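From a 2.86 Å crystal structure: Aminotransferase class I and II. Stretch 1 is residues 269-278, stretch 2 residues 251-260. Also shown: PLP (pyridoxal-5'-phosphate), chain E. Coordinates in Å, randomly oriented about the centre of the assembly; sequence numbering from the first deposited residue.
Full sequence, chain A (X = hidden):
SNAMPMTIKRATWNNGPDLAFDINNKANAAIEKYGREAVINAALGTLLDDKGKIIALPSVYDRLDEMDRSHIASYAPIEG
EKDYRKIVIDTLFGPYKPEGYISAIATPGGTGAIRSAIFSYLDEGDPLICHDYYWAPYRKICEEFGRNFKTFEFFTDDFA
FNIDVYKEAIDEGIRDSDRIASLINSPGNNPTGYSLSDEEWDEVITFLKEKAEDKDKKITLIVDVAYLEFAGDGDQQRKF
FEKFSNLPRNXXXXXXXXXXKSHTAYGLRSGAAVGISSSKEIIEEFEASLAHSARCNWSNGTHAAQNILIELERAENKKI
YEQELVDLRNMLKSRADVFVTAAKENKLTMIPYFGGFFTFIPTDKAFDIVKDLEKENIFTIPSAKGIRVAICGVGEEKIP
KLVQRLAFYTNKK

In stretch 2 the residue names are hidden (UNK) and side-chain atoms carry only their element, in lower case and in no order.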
# COMPACT_ATOMS: atom_id res chain seq x y z
N ARG A 269 -1.08 4.02 -8.03
CA ARG A 269 -0.22 3.79 -6.86
C ARG A 269 1.04 2.97 -7.12
O ARG A 269 1.16 1.84 -6.62
CB ARG A 269 -1.03 3.16 -5.72
CG ARG A 269 -2.34 3.84 -5.39
CD ARG A 269 -2.17 5.31 -5.00
NE ARG A 269 -1.13 5.53 -3.99
CZ ARG A 269 -0.14 6.40 -4.12
NH1 ARG A 269 -0.03 7.17 -5.20
NH2 ARG A 269 0.75 6.53 -3.15
N SER A 270 1.98 3.52 -7.88
CA SER A 270 3.21 2.81 -8.17
C SER A 270 4.45 3.68 -8.13
O SER A 270 4.65 4.54 -9.00
CB SER A 270 3.13 2.10 -9.52
OG SER A 270 4.29 1.32 -9.73
N GLY A 271 5.28 3.45 -7.12
CA GLY A 271 6.58 4.09 -7.02
C GLY A 271 7.65 3.06 -6.74
O GLY A 271 7.45 1.86 -6.95
N ALA A 272 8.80 3.55 -6.27
CA ALA A 272 9.90 2.70 -5.83
C ALA A 272 10.81 3.44 -4.85
O ALA A 272 10.93 4.66 -4.91
CB ALA A 272 10.71 2.21 -7.03
N ALA A 273 11.42 2.67 -3.96
CA ALA A 273 12.51 3.15 -3.10
C ALA A 273 13.83 2.62 -3.64
O ALA A 273 14.08 1.42 -3.63
CB ALA A 273 12.30 2.68 -1.67
N VAL A 274 14.67 3.54 -4.11
CA VAL A 274 15.97 3.21 -4.68
C VAL A 274 17.09 3.59 -3.71
O VAL A 274 17.23 4.75 -3.34
CB VAL A 274 16.18 3.92 -6.03
CG1 VAL A 274 17.47 3.47 -6.68
CG2 VAL A 274 15.01 3.64 -6.98
N GLY A 275 17.86 2.59 -3.30
CA GLY A 275 18.98 2.79 -2.39
C GLY A 275 20.33 2.83 -3.09
O GLY A 275 20.53 2.16 -4.11
N ILE A 276 21.25 3.63 -2.55
CA ILE A 276 22.60 3.76 -3.07
C ILE A 276 23.60 3.53 -1.94
O ILE A 276 23.54 4.21 -0.92
CB ILE A 276 22.88 5.17 -3.65
CG1 ILE A 276 21.62 5.84 -4.23
CG2 ILE A 276 24.04 5.14 -4.64
CD1 ILE A 276 21.20 5.34 -5.60
N SER A 277 24.51 2.58 -2.12
CA SER A 277 25.59 2.34 -1.15
C SER A 277 26.87 1.83 -1.80
O SER A 277 26.84 1.21 -2.85
CB SER A 277 25.15 1.36 -0.07
OG SER A 277 26.16 1.22 0.92
N SER A 278 27.99 2.11 -1.14
CA SER A 278 29.27 1.56 -1.56
C SER A 278 29.45 0.13 -1.05
O SER A 278 30.33 -0.60 -1.53
CB SER A 278 30.41 2.44 -1.06
OG SER A 278 30.29 2.69 0.32
N UNK A 251 26.88 6.43 5.24
CA UNK A 251 26.03 7.45 4.64
C UNK A 251 25.17 6.84 3.54
O UNK A 251 25.57 6.80 2.37
c UNK A 251 26.12 9.86 3.58
c UNK A 251 27.11 10.92 3.12
c UNK A 251 25.17 10.45 4.61
c UNK A 251 26.85 8.63 4.12
N UNK A 252 24.00 6.35 3.93
CA UNK A 252 23.10 5.70 3.00
C UNK A 252 22.19 6.73 2.32
O UNK A 252 21.93 7.80 2.86
c UNK A 252 20.18 3.46 2.99
c UNK A 252 21.50 2.19 0.92
c UNK A 252 21.54 3.69 2.80
c UNK A 252 22.19 3.04 1.77
c UNK A 252 22.29 4.61 3.73
c UNK A 252 20.15 1.97 1.11
c UNK A 252 19.49 2.61 2.15
N UNK A 253 21.72 6.39 1.12
CA UNK A 253 20.84 7.26 0.35
C UNK A 253 19.64 6.46 -0.13
O UNK A 253 19.81 5.41 -0.75
c UNK A 253 21.56 7.92 -0.85
c UNK A 253 22.63 8.89 -0.38
c UNK A 253 20.59 8.65 -1.75
N UNK A 254 18.43 6.93 0.19
CA UNK A 254 17.21 6.37 -0.38
C UNK A 254 16.52 7.43 -1.23
O UNK A 254 16.15 8.50 -0.74
c UNK A 254 16.92 4.90 1.65
c UNK A 254 16.22 5.84 0.68
c UNK A 254 15.05 5.13 0.02
N UNK A 255 16.36 7.13 -2.52
CA UNK A 255 15.69 8.03 -3.44
C UNK A 255 14.26 7.55 -3.62
O UNK A 255 14.03 6.39 -3.95
c UNK A 255 16.46 8.14 -4.77
c UNK A 255 15.62 8.80 -5.86
c UNK A 255 17.75 8.93 -4.58
N UNK A 256 13.29 8.43 -3.36
CA UNK A 256 11.87 8.07 -3.49
C UNK A 256 11.32 8.38 -4.88
O UNK A 256 11.06 9.54 -5.21
c UNK A 256 11.04 8.73 -2.40
N UNK A 257 11.15 7.33 -5.68
CA UNK A 257 10.68 7.45 -7.06
C UNK A 257 9.17 7.27 -7.17
O UNK A 257 8.58 6.49 -6.43
c UNK A 257 11.03 7.03 -10.33
c UNK A 257 9.29 4.90 -10.66
c UNK A 257 11.41 6.43 -7.92
c UNK A 257 10.77 6.19 -9.25
c UNK A 257 9.89 5.12 -9.44
c UNK A 257 9.56 5.74 -11.73
c UNK A 257 10.43 6.80 -11.56
N UNK A 258 8.53 7.99 -8.09
CA UNK A 258 7.09 7.86 -8.30
C UNK A 258 6.65 7.95 -9.77
O UNK A 258 7.18 8.75 -10.54
c UNK A 258 6.33 8.91 -7.48
o UNK A 258 4.93 8.72 -7.59
N UNK A 259 5.67 7.13 -10.13
CA UNK A 259 5.05 7.22 -11.45
C UNK A 259 3.87 8.18 -11.43
O UNK A 259 3.34 8.54 -12.50
c UNK A 259 5.65 5.03 -12.56
c UNK A 259 4.16 3.46 -14.60
c UNK A 259 4.57 5.85 -11.93
se UNK A 259 5.01 3.23 -12.84
N UNK A 260 3.47 8.59 -10.23
CA UNK A 260 2.26 9.38 -10.03
C UNK A 260 2.18 10.60 -10.94
O UNK A 260 1.16 10.81 -11.60
c UNK A 260 2.12 9.79 -8.56
o UNK A 260 1.76 8.69 -7.76
N1 PLP E . 6.11 13.50 -2.48
C2 PLP E . 5.73 14.82 -2.64
C2A PLP E . 6.68 15.93 -2.30
C3 PLP E . 4.46 15.14 -3.13
O3 PLP E . 4.10 16.44 -3.28
C4 PLP E . 3.56 14.15 -3.45
C4A PLP E . 2.11 14.49 -3.24
O4A PLP E . 1.39 14.84 -4.18
C5 PLP E . 3.95 12.82 -3.29
C6 PLP E . 5.22 12.50 -2.80
C5A PLP E . 2.95 11.73 -3.63
O4P PLP E . 3.54 10.58 -4.20
P PLP E . 2.58 9.35 -4.51
O1P PLP E . 2.47 8.56 -3.23
O2P PLP E . 3.18 8.55 -5.65
O3P PLP E . 1.20 9.82 -4.90

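Position 251 carries four side-chain carbons, forked at the second. The nearest approach to stretch 1 is 7.5 Å, from CB of position 251 to O of I276, so the side chain makes no contact; the fork beyond CB identifies leucine, L251.

Position 252 has one carbon and a six-carbon ring that reaches O of I276 and CA of G275: phenylalanine, F252. CA-to-CB points sideways, yet CD1 of F252 lies 3.2 Å from O of I276, and CZ of F252 3.8 Å from CA of G275. An ideal CB on G275 would sit 2.7 Å from that CZ, a clash, so the ring occupies space left free by the glycine.

Position 253 shows three carbons, one carrying the other two, against the I276 side chain: valine, V253. Its CG1 packs 3.9 Å from CG1 of I276. Its O accepts a hydrogen bond from N of I276 (2.9 Å); the return bond, from N of V253 to O of I276, is weak at 3.5 Å.

Position 254 repeats the three-carbon fork on the other face, touching CB of A273: V254, whose CG1 meets that CB at 4.1 Å.

Position 255, forked likewise, packs against the V274 side chain: V255. The two CB atoms of V255 and V274 are 4.4 Å apart, and two nearly linear hydrogen bonds join N of V255 to O of V274 (2.7 Å) and N of V274 to O of V255 (2.9 Å).

Position 256 has a single side-chain carbon and pairs with A273 without hydrogen bonds: alanine, A256.

Position 257 again has one carbon and a six-carbon ring, which touches CB of A272: F257. Its CD2 lies 3.9 Å from CB of A272. F257 N donates to A272 O (2.8 Å), and A272 N to F257 O (3.0 Å).

Position 258 has one carbon, then one oxygen, and its CA is 4.0 Å from CA of G271: serine, S258.

Position 259 is an unbranched chain of two carbons, selenium and a carbon, the selenium approaching OG of S270: selenomethionine, M259. SE of M259 lies 3.7 Å from OG of S270, while N of M259 donates to O of S270 (3.0 Å).

Position 260, one carbon and one oxygen near NH1 of R269, is S260; its N donates to OG of S258 (3.0 Å).

The contact is an antiparallel strand pair, with axes at 162° and 662 Å² buried. Backbone hydrogen bonds set its register, and apolar side chains pack on both faces. At one end it holds the PLP phosphate: OG of S258 and OG of S260 donate to O2P of PLP (2.6 and 2.5 Å), while NH1 and NH2 of R269 donate to O3P and O1P of PLP (2.9 and 2.7 Å).

Stretch 2, residues 251-260: LFVVVAFSMS
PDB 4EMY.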